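Local coordinates for zona pellucida sperm-binding protein 1 (Gallus gallus, PDB 6GF7) that contributes to the extracellular coat of the egg and takes part in fertilization, this piece being its Ig-like domain, which probably aids cross-linking of coat filaments, at residues Y12-F17 and A67-C72; V85-M90 and Y100-T105. The protein carries 2 engineered substitutions. One frame throughout, in Å; residues are numbered along the deposited sequence.

Contact 1. Residues Y12-F17 and A67-C72. With ZN (zinc ion), chain E; ZN (zinc ion), chain H.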
loop_
_atom_site.group_PDB
_atom_site.type_symbol
_atom_site.label_atom_id
_atom_site.label_comp_id
_atom_site.label_asym_id
_atom_site.label_seq_id
_atom_site.Cartn_x
_atom_site.Cartn_y
_atom_site.Cartn_z
ATOM N N TYR A 12 6.454 -18.573 -7.009
ATOM C CA TYR A 12 7.226 -17.379 -7.314
ATOM C C TYR A 12 8.671 -17.735 -7.619
ATOM O O TYR A 12 9.195 -18.753 -7.158
ATOM C CB TYR A 12 7.146 -16.353 -6.177
ATOM C CG TYR A 12 7.911 -16.679 -4.913
ATOM C CD1 TYR A 12 7.294 -17.354 -3.870
ATOM C CD2 TYR A 12 9.223 -16.254 -4.732
ATOM C CE1 TYR A 12 7.967 -17.629 -2.692
ATOM C CE2 TYR A 12 9.909 -16.530 -3.557
ATOM C CZ TYR A 12 9.272 -17.218 -2.540
ATOM O OH TYR A 12 9.935 -17.499 -1.363
ATOM N N ASP A 13 9.297 -16.889 -8.430
ATOM C CA ASP A 13 10.682 -17.048 -8.839
ATOM C C ASP A 13 11.457 -15.806 -8.434
ATOM O O ASP A 13 10.956 -14.683 -8.561
ATOM C CB ASP A 13 10.810 -17.248 -10.349
ATOM C CG ASP A 13 10.165 -18.522 -10.825
ATOM O OD1 ASP A 13 10.120 -19.498 -10.041
ATOM O OD2 ASP A 13 9.726 -18.547 -11.996
ATOM N N CYS A 14 12.687 -16.006 -7.973
ATOM C CA CYS A 14 13.575 -14.908 -7.625
ATOM C C CYS A 14 14.538 -14.658 -8.780
ATOM O O CYS A 14 15.147 -15.599 -9.296
ATOM C CB CYS A 14 14.338 -15.231 -6.344
ATOM S SG CYS A 14 13.285 -15.566 -4.894
ATOM N N GLY A 15 14.671 -13.389 -9.179
ATOM C CA GLY A 15 15.543 -12.992 -10.271
ATOM C C GLY A 15 16.692 -12.090 -9.857
ATOM O O GLY A 15 17.085 -12.073 -8.688
ATOM N N ASP A 16 17.261 -11.350 -10.810
ATOM C CA ASP A 16 18.395 -10.484 -10.504
ATOM C C ASP A 16 17.987 -9.111 -9.981
ATOM O O ASP A 16 18.581 -8.624 -9.014
ATOM C CB ASP A 16 19.276 -10.321 -11.746
ATOM C CG ASP A 16 20.008 -11.598 -12.107
ATOM O OD1 ASP A 16 20.125 -12.477 -11.226
ATOM O OD2 ASP A 16 20.479 -11.717 -13.260
ATOM N N PHE A 17 16.981 -8.476 -10.581
ATOM C CA PHE A 17 16.519 -7.166 -10.138
ATOM C C PHE A 17 15.101 -7.196 -9.604
ATOM O O PHE A 17 14.602 -6.165 -9.137
ATOM C CB PHE A 17 16.615 -6.128 -11.266
ATOM C CG PHE A 17 18.006 -5.908 -11.777
ATOM C CD1 PHE A 17 18.841 -4.987 -11.156
ATOM C CD2 PHE A 17 18.480 -6.606 -12.879
ATOM C CE1 PHE A 17 20.128 -4.768 -11.618
ATOM C CE2 PHE A 17 19.767 -6.394 -13.351
ATOM C CZ PHE A 17 20.592 -5.472 -12.719
ATOM N N ALA A 67 7.683 -7.803 -9.481
ATOM C CA ALA A 67 8.020 -6.765 -8.512
ATOM C C ALA A 67 9.529 -6.628 -8.476
ATOM O O ALA A 67 10.234 -7.610 -8.229
ATOM C CB ALA A 67 7.483 -7.093 -7.116
ATOM N N GLY A 68 10.022 -5.421 -8.729
ATOM C CA GLY A 68 11.445 -5.180 -8.594
ATOM C C GLY A 68 11.857 -5.186 -7.133
ATOM O O GLY A 68 11.124 -4.729 -6.254
ATOM N N TYR A 69 13.057 -5.710 -6.879
ATOM C CA TYR A 69 13.553 -5.811 -5.511
ATOM C C TYR A 69 13.596 -4.459 -4.821
ATOM O O TYR A 69 13.418 -4.378 -3.602
ATOM C CB TYR A 69 14.940 -6.437 -5.521
ATOM C CG TYR A 69 14.956 -7.908 -5.837
ATOM C CD1 TYR A 69 14.030 -8.771 -5.265
ATOM C CD2 TYR A 69 15.893 -8.437 -6.715
ATOM C CE1 TYR A 69 14.050 -10.122 -5.544
ATOM C CE2 TYR A 69 15.918 -9.791 -7.006
ATOM C CZ TYR A 69 14.994 -10.627 -6.417
ATOM O OH TYR A 69 15.010 -11.970 -6.700
ATOM N N GLU A 70 13.812 -3.387 -5.578
ATOM C CA GLU A 70 13.864 -2.047 -5.018
ATOM C C GLU A 70 12.533 -1.316 -5.153
ATOM O O GLU A 70 12.501 -0.083 -5.115
ATOM C CB GLU A 70 14.999 -1.264 -5.677
ATOM C CG GLU A 70 16.372 -1.824 -5.300
ATOM C CD GLU A 70 17.532 -0.977 -5.796
ATOM O OE1 GLU A 70 18.172 -0.306 -4.963
ATOM O OE2 GLU A 70 17.792 -0.972 -7.018
ATOM N N GLY A 71 11.435 -2.062 -5.300
ATOM C CA GLY A 71 10.125 -1.456 -5.407
ATOM C C GLY A 71 9.563 -1.004 -4.067
ATOM O O GLY A 71 10.024 -1.400 -2.997
ATOM N N CYS A 72 8.538 -0.153 -4.089
ATOM C CA CYS A 72 8.239 0.618 -2.879
ATOM C C CYS A 72 7.661 -0.230 -1.742
ATOM O O CYS A 72 7.911 0.076 -0.570
ATOM C CB CYS A 72 7.304 1.778 -3.212
ATOM S SG CYS A 72 8.190 3.231 -3.832
HETATM ZN ZN ZN E . 8.670 -20.222 -12.384
HETATM ZN ZN ZN H . 22.576 -12.842 -13.191
HETATM O O HOH W 1 9.976 -21.963 -12.679
HETATM O O HOH W 2 8.033 -20.074 -14.481
HETATM O O HOH W 3 23.929 -13.027 -11.485
HETATM O O HOH W 4 21.376 -14.577 -13.756
HETATM O O HOH W 5 23.218 -11.313 -14.614
#
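The ring of Y69 lies alongside the backbone from G15 to F17, with the carbonyl oxygens of G15 and D16 at its edge, near the ring plane; D16 O is 3.5 Å from Y69 CE2. The hydroxyl reaches furthest. Y69 OH donates a hydrogen bond to G15 O at 2.9 Å, coming from above the carbonyl plane rather than along a lone pair. C14 packs against the same hydroxyl, with its CB 3.3 Å from Y69 OH. At the other end of the residue, Y69 N gives a fairly straight hydrogen bond to F17 O at 2.8 Å (164°). Y69 thus grips the turn twice, by its main chain and by its phenol. Its CG is anti to its own carbonyl carbon and beside its N (chi1 -72°), which sends the ring along the turn on the side of that N-H bond. F17 O also receives a CA-H contact from G68, which opens the type I turn G68-G71. Two aspartates of 12-17 bind metal instead of 67-72. D13 OD2 binds one zinc ion at 2.0 Å, together with H11 and two waters. D16 OD2 binds another at 2.4 Å, with three waters beside it. The contact joins strand 9-14 and the loop after it to the end of strand 63-68 and the turn that follows. Strand 18-24 runs between the two strands, pairing D13 with Q20 and A67 with M19. On the side of the second sheet, Y69 stacks on Y81 and touches C106 of strand 96-106, to which C14 is joined by a disulfide.

Contact 2. Residues V85-M90 and Y100-T105. Engineered in segment 100-105: Q103 (natural residue Asn). With ZN (zinc ion), chain G.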
loop_
_atom_site.group_PDB
_atom_site.type_symbol
_atom_site.label_atom_id
_atom_site.label_comp_id
_atom_site.label_asym_id
_atom_site.label_seq_id
_atom_site.Cartn_x
_atom_site.Cartn_y
_atom_site.Cartn_z
ATOM N N VAL A 85 1.912 -11.034 -0.252
ATOM C CA VAL A 85 0.936 -10.829 -1.311
ATOM C C VAL A 85 -0.281 -11.697 -1.050
ATOM O O VAL A 85 -0.154 -12.861 -0.653
ATOM C CB VAL A 85 1.539 -11.157 -2.693
ATOM C CG1 VAL A 85 0.482 -11.055 -3.775
ATOM C CG2 VAL A 85 2.735 -10.254 -2.991
ATOM N N GLN A 86 -1.460 -11.128 -1.272
ATOM C CA GLN A 86 -2.703 -11.880 -1.250
ATOM C C GLN A 86 -3.143 -12.131 -2.685
ATOM O O GLN A 86 -3.180 -11.202 -3.501
ATOM C CB GLN A 86 -3.792 -11.128 -0.483
ATOM C CG GLN A 86 -5.107 -11.883 -0.388
ATOM C CD GLN A 86 -6.195 -11.084 0.308
ATOM O OE1 GLN A 86 -6.206 -9.856 0.263
ATOM N NE2 GLN A 86 -7.110 -11.782 0.966
ATOM N N LEU A 87 -3.473 -13.381 -2.991
ATOM C CA LEU A 87 -4.013 -13.752 -4.292
ATOM C C LEU A 87 -5.516 -13.904 -4.134
ATOM O O LEU A 87 -5.978 -14.665 -3.280
ATOM C CB LEU A 87 -3.415 -15.059 -4.805
ATOM C CG LEU A 87 -1.907 -15.223 -4.714
ATOM C CD1 LEU A 87 -1.497 -16.579 -5.247
ATOM C CD2 LEU A 87 -1.250 -14.137 -5.484
ATOM N N GLU A 88 -6.269 -13.168 -4.929
ATOM C CA GLU A 88 -7.718 -13.283 -4.946
ATOM C C GLU A 88 -8.095 -14.012 -6.230
ATOM O O GLU A 88 -7.979 -13.450 -7.325
ATOM C CB GLU A 88 -8.376 -11.910 -4.831
ATOM C CG GLU A 88 -8.431 -11.425 -3.380
ATOM C CD GLU A 88 -9.270 -10.173 -3.181
ATOM O OE1 GLU A 88 -9.467 -9.408 -4.152
ATOM O OE2 GLU A 88 -9.737 -9.948 -2.043
ATOM N N GLU A 89 -8.472 -15.285 -6.094
ATOM C CA GLU A 89 -9.031 -16.030 -7.217
ATOM C C GLU A 89 -10.449 -15.537 -7.468
ATOM O O GLU A 89 -11.284 -15.542 -6.558
ATOM C CB GLU A 89 -9.027 -17.528 -6.921
ATOM C CG GLU A 89 -9.190 -18.410 -8.150
ATOM C CD GLU A 89 -9.012 -19.892 -7.842
ATOM O OE1 GLU A 89 -9.112 -20.274 -6.655
ATOM O OE2 GLU A 89 -8.765 -20.678 -8.785
ATOM N N MET A 90 -10.721 -15.105 -8.699
ATOM C CA MET A 90 -11.953 -14.401 -9.019
ATOM C C MET A 90 -12.611 -14.954 -10.271
ATOM O O MET A 90 -11.934 -15.329 -11.235
ATOM C CB MET A 90 -11.693 -12.914 -9.245
ATOM C CG MET A 90 -11.739 -12.060 -8.007
ATOM S SD MET A 90 -11.310 -10.374 -8.453
ATOM C CE MET A 90 -12.385 -10.097 -9.856
ATOM N N TYR A 100 -5.578 -16.444 -1.109
ATOM C CA TYR A 100 -4.342 -17.091 -0.704
ATOM C C TYR A 100 -3.340 -16.035 -0.264
ATOM O O TYR A 100 -3.201 -14.994 -0.912
ATOM C CB TYR A 100 -3.749 -17.910 -1.855
ATOM C CG TYR A 100 -4.726 -18.827 -2.557
ATOM C CD1 TYR A 100 -5.625 -18.336 -3.498
ATOM C CD2 TYR A 100 -4.716 -20.192 -2.313
ATOM C CE1 TYR A 100 -6.508 -19.178 -4.146
ATOM C CE2 TYR A 100 -5.594 -21.038 -2.959
ATOM C CZ TYR A 100 -6.484 -20.529 -3.872
ATOM O OH TYR A 100 -7.349 -21.377 -4.513
ATOM N N GLU A 101 -2.635 -16.305 0.831
ATOM C CA GLU A 101 -1.564 -15.437 1.302
ATOM C C GLU A 101 -0.228 -16.103 1.019
ATOM O O GLU A 101 0.002 -17.244 1.430
ATOM C CB GLU A 101 -1.691 -15.147 2.800
ATOM C CG GLU A 101 -2.774 -14.151 3.178
ATOM C CD GLU A 101 -2.793 -13.848 4.668
ATOM O OE1 GLU A 101 -1.878 -14.301 5.394
ATOM O OE2 GLU A 101 -3.728 -13.155 5.115
ATOM N N VAL A 102 0.642 -15.397 0.307
ATOM C CA VAL A 102 1.971 -15.888 -0.016
ATOM C C VAL A 102 2.977 -14.828 0.399
ATOM O O VAL A 102 2.753 -13.629 0.197
ATOM C CB VAL A 102 2.121 -16.238 -1.512
ATOM C CG1 VAL A 102 1.736 -15.051 -2.380
ATOM C CG2 VAL A 102 3.544 -16.697 -1.817
ATOM N N GLN A 103 4.080 -15.267 0.990
ATOM C CA GLN A 103 5.155 -14.368 1.385
ATOM C C GLN A 103 6.338 -14.660 0.481
ATOM O O GLN A 103 6.962 -15.719 0.584
ATOM C CB GLN A 103 5.539 -14.542 2.853
ATOM C CG GLN A 103 6.520 -13.481 3.335
ATOM C CD GLN A 103 6.880 -13.620 4.798
ATOM O OE1 GLN A 103 6.932 -12.630 5.528
ATOM N NE2 GLN A 103 7.145 -14.847 5.234
ATOM N N MET A 104 6.658 -13.710 -0.385
ATOM C CA MET A 104 7.735 -13.886 -1.342
ATOM C C MET A 104 9.023 -13.399 -0.701
ATOM O O MET A 104 9.145 -12.219 -0.354
ATOM C CB MET A 104 7.453 -13.117 -2.628
ATOM C CG MET A 104 6.178 -13.508 -3.317
ATOM S SD MET A 104 5.892 -12.378 -4.671
ATOM C CE MET A 104 7.305 -12.734 -5.701
ATOM N N THR A 105 9.968 -14.314 -0.525
ATOM C CA THR A 105 11.258 -14.008 0.065
ATOM C C THR A 105 12.337 -14.304 -0.960
ATOM O O THR A 105 12.384 -15.409 -1.509
ATOM C CB THR A 105 11.484 -14.829 1.330
ATOM O OG1 THR A 105 10.352 -14.677 2.195
ATOM C CG2 THR A 105 12.727 -14.351 2.048
HETATM ZN ZN ZN G . -10.758 -8.215 -2.875
HETATM O O HOH W 6 -11.679 -9.069 -1.086
#
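V85 pairs with V102 through two backbone hydrogen bonds, both 2.8 Å and nearly straight: V85 N to V102 O, and V102 N to V85 O. Its CB also lies 3.9 Å from V102 CG1. That methyl sits between the V102 backbone N and carbonyl carbon (chi1 54°), where it turns back over V85. V85 CG2 meets the sulfur of M104. Q86 faces E101 in a non-hydrogen-bonded pair, and its extended chain leads to the opposite side of the sheet, beside K34. L87 and Y100 form the next hydrogen-bonded pair. L87 N binds Y100 O and Y100 N binds L87 O, each in the carbonyl plane, and the two CB atoms are 4.1 Å apart. E88 turns away from strand 100-105. Both its carboxylate oxygens bind a zinc ion that K34 also holds. E89 reaches back to the edge of the Y100 ring. Y100 OH donates to E89 OE1 at 3.0 Å, from above the carboxylate plane, with carboxylate and ring 57° apart. A phenylalanine in place of Y100 lacks the hydroxyl, and would probably leave E89 OE1 without this donor and L8 N without its partner. Strands 80-90 and 96-106 are the two arms of an antiparallel beta hairpin. V85, L87 and M104 turn to L21 of the other sheet, the inward packing of an Ig-like beta sandwich.

Contact 2 is the more buried and lies nearer the centre of the chain. Contact 1 sits towards the end of the fold, with about half the buried surface. They share no strand: contact 1 belongs to the sheet of 9-14, 18-24 and 63-68, contact 2 to the hairpin of 80-90 and 96-106 in the other. In contact 2 a regular strand ladder combines with aliphatic packing. In contact 1 a single tyrosine fastens a turn to the end of a strand that is not its sheet neighbour. Both hold zinc ligands, two aspartates in contact 1 and one glutamate in contact 2. The two contacts meet where the sheets approach: Y12 OH probably hydrogen-bonds T105 O at 3.2 Å, and Y12 CB packs on M104 CE.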